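Local coordinates for uncharacterized egV family protein COG1307 (Ruminococcus gnavus, PDB 3JR7) that is of unknown function but, as a member of the DegV family, probably binds lipids such as fatty acids, at residues Glu43-Leu47 and Arg87-Ser91; Tyr100-Ala106 and His132-Ser138; Leu145-Val150 and Val167-Ile171; Ala260-Gln264 and Ser275-Val279. Numbering follows the deposited sequence.

Interaction 1 (Glu43-Leu47 and Arg87-Ser91)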
# COMPACT_ATOMS: atom_id res chain seq x y z
N GLU A 43 12.24 -6.77 2.07
CA GLU A 43 13.15 -5.67 1.80
C GLU A 43 12.41 -4.56 1.11
O GLU A 43 11.61 -4.83 0.20
CB GLU A 43 14.30 -6.14 0.90
CG GLU A 43 15.19 -5.05 0.44
CD GLU A 43 16.39 -5.51 -0.40
OE1 GLU A 43 16.87 -6.62 -0.21
OE2 GLU A 43 16.87 -4.70 -1.23
N HIS A 44 12.67 -3.32 1.50
CA HIS A 44 12.04 -2.17 0.85
C HIS A 44 12.96 -1.67 -0.26
O HIS A 44 14.17 -1.71 -0.12
CB HIS A 44 11.81 -0.97 1.80
CG HIS A 44 10.60 -1.07 2.67
ND1 HIS A 44 9.33 -1.32 2.16
CD2 HIS A 44 10.43 -0.84 3.99
CE1 HIS A 44 8.45 -1.29 3.15
NE2 HIS A 44 9.09 -1.01 4.27
N VAL A 45 12.35 -1.14 -1.31
CA VAL A 45 12.98 -0.29 -2.31
C VAL A 45 12.31 1.06 -2.20
O VAL A 45 11.07 1.18 -2.35
CB VAL A 45 12.87 -0.90 -3.74
CG1 VAL A 45 13.33 0.07 -4.80
CG2 VAL A 45 13.73 -2.16 -3.79
N ALA A 46 13.11 2.09 -1.90
CA ALA A 46 12.59 3.40 -1.51
C ALA A 46 12.17 4.25 -2.67
O ALA A 46 12.86 4.30 -3.72
CB ALA A 46 13.65 4.15 -0.66
N LEU A 47 11.02 4.91 -2.51
CA LEU A 47 10.64 6.00 -3.38
C LEU A 47 11.26 7.30 -2.90
O LEU A 47 11.80 7.38 -1.80
CB LEU A 47 9.11 6.15 -3.41
CG LEU A 47 8.37 5.20 -4.33
CD1 LEU A 47 8.07 3.84 -3.64
CD2 LEU A 47 7.10 5.87 -4.87
N ARG A 87 17.73 0.46 -9.29
CA ARG A 87 17.58 0.07 -7.92
C ARG A 87 16.84 -1.27 -7.78
O ARG A 87 17.16 -2.06 -6.91
CB ARG A 87 16.82 1.10 -7.12
CG ARG A 87 17.40 1.32 -5.74
CD ARG A 87 18.15 2.68 -5.68
NE ARG A 87 17.35 3.64 -6.44
CZ ARG A 87 16.11 4.06 -6.10
NH1 ARG A 87 15.52 3.64 -4.95
NH2 ARG A 87 15.48 4.90 -6.94
N TYR A 88 15.81 -1.48 -8.59
CA TYR A 88 15.09 -2.75 -8.51
C TYR A 88 16.01 -3.89 -8.93
O TYR A 88 16.09 -4.94 -8.27
CB TYR A 88 13.84 -2.71 -9.36
CG TYR A 88 12.62 -2.13 -8.68
CD1 TYR A 88 12.00 -2.83 -7.64
CD2 TYR A 88 12.01 -0.96 -9.15
CE1 TYR A 88 10.89 -2.36 -7.05
CE2 TYR A 88 10.84 -0.49 -8.58
CZ TYR A 88 10.31 -1.20 -7.52
OH TYR A 88 9.16 -0.78 -6.93
N MSE A 89 16.73 -3.66 -10.04
CA MSE A 89 17.68 -4.69 -10.51
C MSE A 89 18.66 -5.11 -9.44
O MSE A 89 18.89 -6.30 -9.22
CB MSE A 89 18.45 -4.22 -11.75
CG MSE A 89 19.34 -5.34 -12.33
SE MSE A 89 20.65 -4.67 -13.60
CE MSE A 89 22.01 -4.15 -12.27
N GLU A 90 19.24 -4.14 -8.76
CA GLU A 90 20.21 -4.44 -7.71
C GLU A 90 19.57 -5.23 -6.56
O GLU A 90 20.22 -6.11 -5.99
CB GLU A 90 20.85 -3.14 -7.19
CG GLU A 90 21.72 -2.43 -8.25
CD GLU A 90 22.06 -0.95 -7.94
OE1 GLU A 90 21.79 -0.49 -6.80
OE2 GLU A 90 22.60 -0.26 -8.85
N SER A 91 18.31 -4.96 -6.24
CA SER A 91 17.62 -5.72 -5.19
C SER A 91 17.35 -7.16 -5.60
O SER A 91 17.20 -8.04 -4.75
CB SER A 91 16.32 -5.04 -4.77
OG SER A 91 15.27 -5.25 -5.75
O HOH W 1 13.94 6.59 -4.98
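Helix 85-92 packs against strand 42-51 at the parallel-stranded part of the alpha/beta sheet in the N-terminal half of this DegV-family protein. The local axes approach to 9.6 Å and run nearly antiparallel, at 162°. Along the helix, R87 comes first. Its NH1 donates to the backbone O of A46 at 3.0 Å, with an N-H...O angle of 162°, and this carbonyl lies near the guanidinium plane. A water reinforces the link, giving a hydrogen to A46 O and accepting a weak bond from R87 NH2. Y88 follows, offering a ring face to V45: the CG1 methyl of V45 lies 4.2 Å from the ring centroid and 12° off its normal, a CH-pi contact. The Y88 hydroxyl pairs instead with S111. One turn after R87, S91 faces the strand again, its OG turned back to Y88 O (2.7 Å). Beside it passes the carboxylate of E43, salt-bridged to K23; E43 OE2 comes within 3.6 Å of S91 CB.

Interaction 2 (Tyr100-Ala106 and His132-Ser138)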
# COMPACT_ATOMS: atom_id res chain seq x y z
N TYR A 100 10.17 -12.05 -5.36
CA TYR A 100 8.77 -11.60 -5.49
C TYR A 100 8.79 -10.11 -5.24
O TYR A 100 9.33 -9.68 -4.25
CB TYR A 100 7.88 -12.28 -4.44
CG TYR A 100 7.88 -13.78 -4.50
CD1 TYR A 100 7.14 -14.45 -5.47
CD2 TYR A 100 8.58 -14.53 -3.57
CE1 TYR A 100 7.14 -15.82 -5.55
CE2 TYR A 100 8.57 -15.94 -3.61
CZ TYR A 100 7.84 -16.57 -4.61
OH TYR A 100 7.80 -17.92 -4.68
N VAL A 101 8.22 -9.32 -6.13
CA VAL A 101 8.24 -7.86 -5.99
C VAL A 101 6.79 -7.38 -5.86
O VAL A 101 5.91 -7.82 -6.64
CB VAL A 101 8.93 -7.21 -7.21
CG1 VAL A 101 9.24 -5.69 -6.94
CG2 VAL A 101 10.22 -7.96 -7.57
N VAL A 102 6.52 -6.52 -4.90
CA VAL A 102 5.16 -5.99 -4.68
C VAL A 102 5.20 -4.49 -4.78
O VAL A 102 6.00 -3.86 -4.09
CB VAL A 102 4.64 -6.37 -3.31
CG1 VAL A 102 3.16 -5.79 -3.14
CG2 VAL A 102 4.68 -7.89 -3.13
N THR A 103 4.40 -3.93 -5.68
CA THR A 103 4.41 -2.51 -5.96
C THR A 103 3.06 -1.87 -5.82
O THR A 103 2.02 -2.54 -5.86
CB THR A 103 4.92 -2.16 -7.41
OG1 THR A 103 3.93 -2.50 -8.39
CG2 THR A 103 6.26 -2.87 -7.72
N LEU A 104 3.09 -0.56 -5.64
CA LEU A 104 1.95 0.31 -5.88
C LEU A 104 1.21 -0.04 -7.17
O LEU A 104 1.83 -0.46 -8.15
CB LEU A 104 2.45 1.76 -6.01
CG LEU A 104 2.70 2.57 -4.75
CD1 LEU A 104 3.77 3.65 -5.05
CD2 LEU A 104 1.41 3.16 -4.22
N SER A 105 -0.09 0.19 -7.18
CA SER A 105 -0.88 0.15 -8.39
C SER A 105 -0.20 0.79 -9.57
O SER A 105 0.26 1.98 -9.53
CB SER A 105 -2.22 0.86 -8.19
OG SER A 105 -2.92 0.91 -9.44
N ALA A 106 -0.18 0.04 -10.68
CA ALA A 106 0.39 0.56 -11.93
C ALA A 106 -0.38 1.77 -12.41
O ALA A 106 0.14 2.56 -13.17
CB ALA A 106 0.44 -0.53 -13.01
N HIS A 132 9.19 -12.32 -10.14
CA HIS A 132 7.84 -11.94 -10.49
C HIS A 132 7.46 -10.64 -9.83
O HIS A 132 7.62 -10.49 -8.61
CB HIS A 132 6.81 -13.03 -10.14
CG HIS A 132 5.44 -12.69 -10.63
ND1 HIS A 132 5.04 -12.95 -11.91
CD2 HIS A 132 4.43 -11.99 -10.05
CE1 HIS A 132 3.81 -12.48 -12.09
NE2 HIS A 132 3.42 -11.89 -10.97
N VAL A 133 6.95 -9.70 -10.63
CA VAL A 133 6.49 -8.41 -10.14
C VAL A 133 4.92 -8.44 -10.00
O VAL A 133 4.22 -8.64 -11.01
CB VAL A 133 6.91 -7.27 -11.07
CG1 VAL A 133 6.43 -5.94 -10.49
CG2 VAL A 133 8.45 -7.25 -11.24
N PHE A 134 4.41 -8.25 -8.78
CA PHE A 134 2.97 -8.18 -8.53
C PHE A 134 2.54 -6.69 -8.54
O PHE A 134 3.04 -5.87 -7.78
CB PHE A 134 2.59 -8.79 -7.17
CG PHE A 134 2.90 -10.24 -7.02
CD1 PHE A 134 2.06 -11.20 -7.56
CD2 PHE A 134 4.00 -10.65 -6.29
CE1 PHE A 134 2.35 -12.56 -7.43
CE2 PHE A 134 4.30 -11.98 -6.14
CZ PHE A 134 3.48 -12.95 -6.70
N ASN A 135 1.68 -6.33 -9.47
CA ASN A 135 1.02 -5.04 -9.45
C ASN A 135 -0.05 -5.20 -8.38
O ASN A 135 -1.01 -5.89 -8.60
CB ASN A 135 0.38 -4.80 -10.82
CG ASN A 135 -0.57 -3.63 -10.84
OD1 ASN A 135 -0.66 -2.86 -9.89
ND2 ASN A 135 -1.29 -3.48 -11.96
N SER A 136 0.07 -4.52 -7.25
CA SER A 136 -0.90 -4.65 -6.17
C SER A 136 -2.29 -4.17 -6.54
O SER A 136 -3.17 -4.59 -5.91
CB SER A 136 -0.50 -3.89 -4.91
OG SER A 136 -0.53 -2.49 -5.11
N ARG A 137 -2.46 -3.29 -7.52
CA ARG A 137 -3.70 -2.56 -7.78
C ARG A 137 -4.21 -1.82 -6.52
O ARG A 137 -5.42 -1.66 -6.32
CB ARG A 137 -4.74 -3.50 -8.38
CG ARG A 137 -4.29 -4.03 -9.82
CD ARG A 137 -4.85 -5.42 -10.18
NE ARG A 137 -4.24 -5.90 -11.42
CZ ARG A 137 -3.13 -6.68 -11.55
NH1 ARG A 137 -2.45 -7.22 -10.52
NH2 ARG A 137 -2.71 -6.99 -12.80
N SER A 138 -3.27 -1.39 -5.68
CA SER A 138 -3.54 -0.87 -4.38
C SER A 138 -2.36 0.01 -3.94
O SER A 138 -1.62 0.51 -4.78
CB SER A 138 -3.83 -2.04 -3.39
OG SER A 138 -4.21 -1.60 -2.05
O HOH W 2 -3.03 -1.19 -12.10
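The hydrogen bonding between these two parallel strands carries on into the turns that follow, through side chains as well as backbone. N135 OD1 accepts R137 N, two residues on, at 3.0 Å, forming an Asx turn, and also accepts A106 N from the other segment at 3.0 Å (N-H...O angle 152°). T103 O likewise takes two donors, S136 N at 3.1 Å and S136 OG at 2.7 Å. Further on, S105 N reaches S138 O at 2.9 Å and 168°, while a water bridges N135 ND2 and, weakly, S105 OG, whose stronger partner is G215. Upstream lies regular parallel pairing, with strand axes 4.6 Å apart and at 23°: V101 N to H132 O (2.8 Å), F134 N to V101 O (2.6 Å) and T103 N to F134 O (3.2 Å). These strands are the two arms of a beta-alpha-beta unit whose crossover is helix 111-126. On the face bearing Y100, V102 and F134, Y100 CD1 meets the edge of the F134 ring at CE2 (3.8 Å), and V102 CG2 lies 4.3 Å from F134 CD2. V101 and V133 point to the other face, where V101 CB is 4.1 Å from V133 CG2. R137 and S138 belong to the pocket holding a PG6 molecule, probably from the crystallisation liquor; the side chain of L104 is about 4 Å from that ligand.

Interaction 3 (Leu145-Val150 and Val167-Ile171)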
# COMPACT_ATOMS: atom_id res chain seq x y z
N LEU A 145 -0.23 -6.59 2.81
CA LEU A 145 -1.00 -7.84 2.86
C LEU A 145 -0.58 -8.83 1.76
O LEU A 145 -0.50 -10.02 2.00
CB LEU A 145 -2.50 -7.57 2.81
CG LEU A 145 -3.15 -7.12 4.10
CD1 LEU A 145 -4.59 -6.66 3.83
CD2 LEU A 145 -3.09 -8.20 5.16
N ILE A 146 -0.28 -8.31 0.58
CA ILE A 146 0.24 -9.13 -0.53
C ILE A 146 1.61 -9.78 -0.15
O ILE A 146 1.77 -10.98 -0.33
CB ILE A 146 0.35 -8.29 -1.83
CG1 ILE A 146 -1.06 -7.86 -2.31
CG2 ILE A 146 1.04 -9.08 -2.96
CD1 ILE A 146 -1.03 -6.73 -3.32
N ALA A 147 2.52 -9.00 0.43
CA ALA A 147 3.79 -9.49 0.93
C ALA A 147 3.59 -10.63 1.94
O ALA A 147 4.29 -11.67 1.85
CB ALA A 147 4.64 -8.37 1.58
N LEU A 148 2.65 -10.44 2.88
CA LEU A 148 2.28 -11.50 3.86
C LEU A 148 1.77 -12.77 3.19
O LEU A 148 2.08 -13.91 3.59
CB LEU A 148 1.26 -10.97 4.89
CG LEU A 148 1.80 -9.98 5.93
CD1 LEU A 148 0.76 -9.34 6.78
CD2 LEU A 148 2.89 -10.70 6.85
N LYS A 149 0.98 -12.59 2.14
CA LYS A 149 0.46 -13.73 1.40
C LYS A 149 1.58 -14.51 0.69
O LYS A 149 1.55 -15.73 0.67
CB LYS A 149 -0.61 -13.25 0.40
CG LYS A 149 -1.37 -14.35 -0.37
CD LYS A 149 -2.05 -15.38 0.58
CE LYS A 149 -3.32 -14.90 1.18
NZ LYS A 149 -4.09 -15.96 1.96
N VAL A 150 2.54 -13.80 0.09
CA VAL A 150 3.70 -14.47 -0.50
C VAL A 150 4.36 -15.37 0.55
O VAL A 150 4.60 -16.55 0.31
CB VAL A 150 4.75 -13.45 -1.07
CG1 VAL A 150 6.05 -14.22 -1.47
CG2 VAL A 150 4.14 -12.63 -2.21
N VAL A 167 -1.05 -15.71 -5.21
CA VAL A 167 -0.97 -14.32 -4.84
C VAL A 167 -1.73 -13.44 -5.83
O VAL A 167 -2.39 -12.51 -5.41
CB VAL A 167 0.48 -13.86 -4.70
CG1 VAL A 167 0.55 -12.34 -4.54
CG2 VAL A 167 1.14 -14.62 -3.49
N GLU A 168 -1.63 -13.72 -7.13
CA GLU A 168 -2.44 -13.00 -8.10
C GLU A 168 -3.93 -13.18 -7.80
O GLU A 168 -4.69 -12.22 -7.96
CB GLU A 168 -2.08 -13.34 -9.56
CG GLU A 168 -0.67 -12.87 -9.99
CD GLU A 168 -0.52 -11.32 -10.25
OE1 GLU A 168 -1.58 -10.59 -10.11
OE2 GLU A 168 0.64 -10.87 -10.64
N CYS A 169 -4.34 -14.37 -7.36
CA CYS A 169 -5.74 -14.60 -6.95
C CYS A 169 -6.07 -13.70 -5.74
O CYS A 169 -7.08 -13.01 -5.72
CB CYS A 169 -6.00 -16.07 -6.60
SG CYS A 169 -7.65 -16.37 -5.81
N TYR A 170 -5.22 -13.74 -4.74
CA TYR A 170 -5.41 -12.87 -3.59
C TYR A 170 -5.57 -11.39 -4.01
O TYR A 170 -6.47 -10.69 -3.49
CB TYR A 170 -4.27 -13.03 -2.56
CG TYR A 170 -4.44 -12.02 -1.43
CD1 TYR A 170 -5.56 -12.05 -0.61
CD2 TYR A 170 -3.52 -10.99 -1.23
CE1 TYR A 170 -5.77 -11.10 0.37
CE2 TYR A 170 -3.70 -10.05 -0.22
CZ TYR A 170 -4.84 -10.10 0.56
OH TYR A 170 -5.08 -9.16 1.53
N ILE A 171 -4.74 -10.92 -4.94
CA ILE A 171 -4.83 -9.54 -5.41
C ILE A 171 -6.22 -9.26 -5.98
O ILE A 171 -6.83 -8.21 -5.70
CB ILE A 171 -3.71 -9.25 -6.40
CG1 ILE A 171 -2.36 -9.21 -5.62
CG2 ILE A 171 -3.90 -7.98 -7.13
CD1 ILE A 171 -1.12 -9.12 -6.53
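Two helices, 141-155 and 160-173, pair as a roughly antiparallel hairpin: their local axes come within 9.9 Å and cross at 151°. The most prominent bump is Y170, which loses 98 Å² to the other segment. Its ring enters a hollow formed by L145, I146 and K149: the OH of Y170 lies 3.3 Å from L145 CB, CE2 of Y170 sits 4.0 Å from I146 CG1, and the aliphatic chain of K149 passes over one ring face with CE. K149 CG also touches Y170 CB at 3.9 Å. V167, one turn earlier, fits among I146, K149 and V150, with V167 CG1 3.7 Å from I146 CG2 and V167 CG2 3.8 Å from V150 CG2. I146 in turn projects CD1 to I171 CG1 at 3.6 Å. The polar ends find other partners, Y170 OH with Q174 and K149 NZ with Q152. Beneath the helix pair lies the sheet: F134 of strand 130-135 touches V150, V167 and I171, while V102 and Y100 of strand 98-103 meet I146 and V150 respectively.

Interaction 4 (Ala260-Gln264 and Ser275-Val279)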
# COMPACT_ATOMS: atom_id res chain seq x y z
N ALA A 260 -7.98 4.74 14.06
CA ALA A 260 -7.73 3.39 13.58
C ALA A 260 -8.42 2.33 14.45
O ALA A 260 -9.06 1.39 13.95
CB ALA A 260 -6.22 3.11 13.48
N LYS A 261 -8.30 2.48 15.75
CA LYS A 261 -8.93 1.52 16.67
C LYS A 261 -10.45 1.50 16.56
O LYS A 261 -11.06 0.44 16.66
CB LYS A 261 -8.50 1.81 18.12
CG LYS A 261 -7.08 1.30 18.37
CD LYS A 261 -6.64 1.51 19.78
CE LYS A 261 -5.13 1.28 19.98
NZ LYS A 261 -4.64 0.00 19.36
N GLU A 262 -11.05 2.66 16.34
CA GLU A 262 -12.50 2.76 16.19
C GLU A 262 -12.95 2.08 14.89
O GLU A 262 -13.94 1.36 14.87
CB GLU A 262 -12.94 4.23 16.22
CG GLU A 262 -14.41 4.48 15.94
CD GLU A 262 -15.34 3.80 16.98
OE1 GLU A 262 -14.84 3.26 18.01
OE2 GLU A 262 -16.57 3.80 16.76
N VAL A 263 -12.20 2.27 13.81
CA VAL A 263 -12.49 1.57 12.56
C VAL A 263 -12.41 0.08 12.76
O VAL A 263 -13.28 -0.64 12.30
CB VAL A 263 -11.56 2.06 11.41
CG1 VAL A 263 -11.68 1.18 10.18
CG2 VAL A 263 -11.91 3.51 11.13
N GLN A 264 -11.39 -0.38 13.49
CA GLN A 264 -11.22 -1.78 13.71
C GLN A 264 -12.47 -2.34 14.45
O GLN A 264 -13.01 -3.42 14.09
CB GLN A 264 -9.91 -2.01 14.47
CG GLN A 264 -9.49 -3.46 14.69
CD GLN A 264 -8.23 -3.54 15.49
OE1 GLN A 264 -8.12 -2.89 16.54
NE2 GLN A 264 -7.22 -4.27 14.96
N SER A 275 -7.60 -12.36 11.43
CA SER A 275 -6.91 -11.47 12.32
C SER A 275 -6.85 -10.10 11.67
O SER A 275 -7.18 -9.94 10.48
CB SER A 275 -5.47 -11.97 12.61
OG SER A 275 -4.69 -12.01 11.43
N SER A 276 -6.42 -9.12 12.45
CA SER A 276 -6.20 -7.79 11.90
C SER A 276 -5.03 -7.09 12.57
O SER A 276 -4.60 -7.45 13.67
CB SER A 276 -7.47 -6.93 12.01
OG SER A 276 -7.74 -6.62 13.38
N PHE A 277 -4.52 -6.07 11.90
CA PHE A 277 -3.53 -5.28 12.49
C PHE A 277 -3.60 -3.86 12.00
O PHE A 277 -4.19 -3.58 10.95
CB PHE A 277 -2.16 -5.88 12.20
CG PHE A 277 -1.78 -5.88 10.76
CD1 PHE A 277 -1.16 -4.77 10.19
CD2 PHE A 277 -2.02 -7.00 9.97
CE1 PHE A 277 -0.80 -4.77 8.85
CE2 PHE A 277 -1.61 -7.01 8.60
CZ PHE A 277 -1.03 -5.89 8.06
N ILE A 278 -2.97 -2.98 12.78
CA ILE A 278 -2.91 -1.55 12.52
C ILE A 278 -1.46 -1.11 12.40
O ILE A 278 -0.61 -1.55 13.20
CB ILE A 278 -3.57 -0.76 13.70
CG1 ILE A 278 -5.08 -1.08 13.80
CG2 ILE A 278 -3.37 0.71 13.53
CD1 ILE A 278 -5.77 -0.45 15.05
N VAL A 279 -1.17 -0.25 11.44
CA VAL A 279 0.18 0.30 11.25
C VAL A 279 0.14 1.78 10.98
O VAL A 279 -0.86 2.31 10.47
CB VAL A 279 0.95 -0.31 10.06
CG1 VAL A 279 1.34 -1.65 10.38
CG2 VAL A 279 0.10 -0.23 8.72
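Apolar packing centres on I278, which gives up 93 Å² to the helix segment. Its CG2 lies 3.7 Å from A260 CB, and its CD1 approaches K261 CG at 4.0 Å. A260 and Q264, four residues apart, both direct their CA-to-CB bonds toward the strand; Q264 N bonds to A260 O at 3.0 Å. The polar component is a single hydrogen bond across the segments: Q264 NE2 donates to S276 OG at 2.9 Å with an N-H...O angle of 143°. The same amide makes a plain van der Waals contact, Q264 OE1 to I278 CD1 at 3.7 Å. S276 and I278 face the helix because alternate residues of an extended strand share a side, whereas F277 and V279 point away. The local axes lie 9.5 Å apart at 163°, so the helix runs nearly antiparallel to the strand that follows it, as in a beta-alpha-beta unit, here 248-253, 257-270 and 275-280. Strand 275-280 is outermost in its sheet within this chain. Its F277 packs on T144, L145 and L148 of helix 141-155, while A260 and V263 rest on I294 of strand 294-297.

Overall arrangement
From the N terminus the four contacts follow in series; none encloses or crosses another. Interaction 1 closes a 39-residue excursion, bringing helix 85-92 back to strand 42-51. The chain then enters strand 98-103, where interaction 2 closes the next crossover on the same sheet; the two touch through Y88 with V101 and T103, and L47 with L104. Interaction 3 closes the short turn between helices 141-155 and 160-173 and covers the opposite sheet face, with E168 reaching H132. Interaction 4, in the second sheet, lies across the chain's centre from interactions 1 and 2, yet F277 touches L145 and L148, joining the two halves of the fold.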